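Local coordinates for 122aa long conserved hypothetical protein (Sulfolobus tokodaii, PDB 1WOL), which is of unknown function but belongs to the HEPN domain family, folding as a compact, mostly helical single-chain protein, at residues A[71-76]-A[111-116]. Sequence-based numbering, arbitrary orientation.
With TBU (tertiary-butyl alcohol), chain C.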
loop_
_atom_site.group_PDB
_atom_site.type_symbol
_atom_site.label_atom_id
_atom_site.label_comp_id
_atom_site.label_asym_id
_atom_site.label_seq_id
_atom_site.Cartn_x
_atom_site.Cartn_y
_atom_site.Cartn_z
ATOM N N GLN A 71 8.539 6.411 -5.177
ATOM C CA GLN A 71 9.078 6.607 -3.822
ATOM C C GLN A 71 8.087 6.041 -2.789
ATOM O O GLN A 71 8.484 5.330 -1.817
ATOM C CB GLN A 71 9.322 8.078 -3.483
ATOM C CG GLN A 71 10.474 8.534 -4.351
ATOM C CD GLN A 71 10.564 10.023 -4.394
ATOM O OE1 GLN A 71 9.825 10.757 -3.663
ATOM N NE2 GLN A 71 11.447 10.452 -5.169
ATOM N N CYS A 72 6.800 6.320 -2.974
ATOM C CA CYS A 72 5.862 5.728 -2.002
ATOM C C CYS A 72 5.695 4.212 -2.209
ATOM O O CYS A 72 5.402 3.570 -1.186
ATOM C CB CYS A 72 4.461 6.360 -2.185
ATOM S SG CYS A 72 4.279 7.928 -1.260
ATOM N N ALA A 73 5.674 3.720 -3.443
ATOM C CA ALA A 73 5.573 2.248 -3.611
ATOM C C ALA A 73 6.821 1.611 -2.911
ATOM O O ALA A 73 6.650 0.654 -2.150
ATOM C CB ALA A 73 5.531 1.911 -5.111
ATOM N N THR A 74 8.020 2.083 -3.158
ATOM C CA THR A 74 9.209 1.504 -2.480
ATOM C C THR A 74 9.053 1.540 -0.969
ATOM O O THR A 74 9.375 0.545 -0.244
ATOM C CB THR A 74 10.493 2.242 -2.957
ATOM O OG1 THR A 74 10.613 1.931 -4.343
ATOM C CG2 THR A 74 11.817 1.853 -2.153
ATOM N N PHE A 75 8.552 2.672 -0.436
ATOM C CA PHE A 75 8.401 2.832 1.005
ATOM C C PHE A 75 7.357 1.833 1.482
ATOM O O PHE A 75 7.586 1.219 2.588
ATOM C CB PHE A 75 7.940 4.279 1.297
ATOM C CG PHE A 75 7.635 4.573 2.714
ATOM C CD1 PHE A 75 8.621 4.646 3.678
ATOM C CD2 PHE A 75 6.287 4.751 3.139
ATOM C CE1 PHE A 75 8.278 4.863 5.032
ATOM C CE2 PHE A 75 5.989 4.973 4.499
ATOM C CZ PHE A 75 6.957 5.028 5.462
ATOM N N LEU A 76 6.202 1.711 0.827
ATOM C CA LEU A 76 5.163 0.811 1.334
ATOM C C LEU A 76 5.600 -0.671 1.204
ATOM O O LEU A 76 5.150 -1.520 2.001
ATOM C CB LEU A 76 3.873 1.024 0.598
ATOM C CG LEU A 76 3.178 2.328 1.096
ATOM C CD1 LEU A 76 1.902 2.532 0.205
ATOM C CD2 LEU A 76 2.809 2.210 2.555
ATOM N N ILE A 111 -2.750 7.039 0.146
ATOM C CA ILE A 111 -3.680 7.974 -0.468
ATOM C C ILE A 111 -3.069 8.479 -1.767
ATOM O O ILE A 111 -3.806 8.534 -2.788
ATOM C CB ILE A 111 -3.823 9.108 0.514
ATOM C CG1 ILE A 111 -4.727 8.702 1.690
ATOM C CG2 ILE A 111 -4.560 10.296 -0.239
ATOM C CD1 ILE A 111 -4.673 9.701 2.893
ATOM N N ARG A 112 -1.773 8.742 -1.787
ATOM C CA ARG A 112 -1.120 9.253 -3.055
ATOM C C ARG A 112 -1.283 8.205 -4.110
ATOM O O ARG A 112 -1.636 8.527 -5.231
ATOM C CB ARG A 112 0.360 9.623 -2.732
ATOM C CG ARG A 112 1.489 9.993 -3.715
ATOM C CD ARG A 112 2.175 10.984 -2.691
ATOM N NE ARG A 112 2.308 12.076 -3.311
ATOM C CZ ARG A 112 1.471 12.910 -3.760
ATOM N NH1 ARG A 112 1.240 13.174 -5.033
ATOM N NH2 ARG A 112 0.909 13.563 -2.739
ATOM N N ILE A 113 -1.000 6.936 -3.819
ATOM C CA ILE A 113 -1.145 5.889 -4.866
ATOM C C ILE A 113 -2.555 5.624 -5.252
ATOM O O ILE A 113 -2.822 5.521 -6.469
ATOM C CB ILE A 113 -0.386 4.639 -4.420
ATOM C CG1 ILE A 113 1.084 4.920 -4.354
ATOM C CG2 ILE A 113 -0.739 3.413 -5.367
ATOM C CD1 ILE A 113 1.967 3.798 -3.663
ATOM N N LEU A 114 -3.509 5.573 -4.325
ATOM C CA LEU A 114 -4.883 5.347 -4.625
ATOM C C LEU A 114 -5.437 6.486 -5.487
ATOM O O LEU A 114 -6.138 6.207 -6.456
ATOM C CB LEU A 114 -5.656 5.205 -3.321
ATOM C CG LEU A 114 -7.220 5.208 -3.467
ATOM C CD1 LEU A 114 -7.645 3.977 -4.229
ATOM C CD2 LEU A 114 -7.854 5.137 -2.044
ATOM N N ASN A 115 -5.039 7.724 -5.187
ATOM C CA ASN A 115 -5.629 8.840 -6.012
ATOM C C ASN A 115 -4.989 8.800 -7.382
ATOM O O ASN A 115 -5.702 9.206 -8.389
ATOM C CB ASN A 115 -5.258 10.215 -5.427
ATOM C CG ASN A 115 -5.937 10.559 -4.210
ATOM O OD1 ASN A 115 -6.979 10.095 -3.938
ATOM N ND2 ASN A 115 -5.330 11.548 -3.463
ATOM N N TRP A 116 -3.719 8.440 -7.465
ATOM C CA TRP A 116 -2.999 8.435 -8.802
ATOM C C TRP A 116 -3.640 7.312 -9.641
ATOM O O TRP A 116 -3.939 7.470 -10.814
ATOM C CB TRP A 116 -1.568 8.250 -8.515
ATOM C CG TRP A 116 -0.769 7.978 -9.764
ATOM C CD1 TRP A 116 -0.293 8.949 -10.705
ATOM C CD2 TRP A 116 -0.302 6.719 -10.231
ATOM N NE1 TRP A 116 0.454 8.296 -11.693
ATOM C CE2 TRP A 116 0.474 6.948 -11.421
ATOM C CE3 TRP A 116 -0.431 5.411 -9.741
ATOM C CZ2 TRP A 116 1.112 5.913 -12.134
ATOM C CZ3 TRP A 116 0.194 4.396 -10.456
ATOM C CH2 TRP A 116 0.957 4.648 -11.636
HETATM O O TBU C . 8.641 10.231 1.775
HETATM C C TBU C . 8.357 8.879 2.170
HETATM C C1 TBU C . 9.699 8.376 2.830
HETATM C C2 TBU C . 8.054 8.075 0.934
HETATM C C3 TBU C . 7.173 8.909 3.092
#
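I113 carries this contact by setting its CD1 methyl against C72, A73 and L76, a buried apolar junction where the short helix 67-77 lies across the long C-terminal helix 100-120 of the HEPN domain. The two segments run at 128° to each other, with axes 10.2 Å apart at their closest. In I113, CG1 lies anti to the carbonyl carbon (chi1 -65°) and CD1 extends from it anti to CA, bringing that methyl within 3.9 Å of C72 CB. The same methyl sits 3.7 Å from the backbone N of A73, so it touches the helix backbone as well as side chains. L76 reaches toward I113 tip to tip, its CD1 4.1 Å from I113 CD1, and both side chains also rest on A38 of helix 27-48. On the exposed flank R112 brings CD to 4.0 Å from C72 SG, its chain kinked at chi2 (147°), while its NH1 forms a salt bridge with D68. C72 SG is itself in a disulfide with C109, one turn before I113. F75 turns to another side of its helix, where a tertiary-butyl alcohol places C3 over the ring centre, 4.2 Å above the plane. No hydrogen bond joins the two segments: the direct contact is van der Waals alone, and the adjacent covalent S-S link and the R112-D68 ion pair tie the same two helices together.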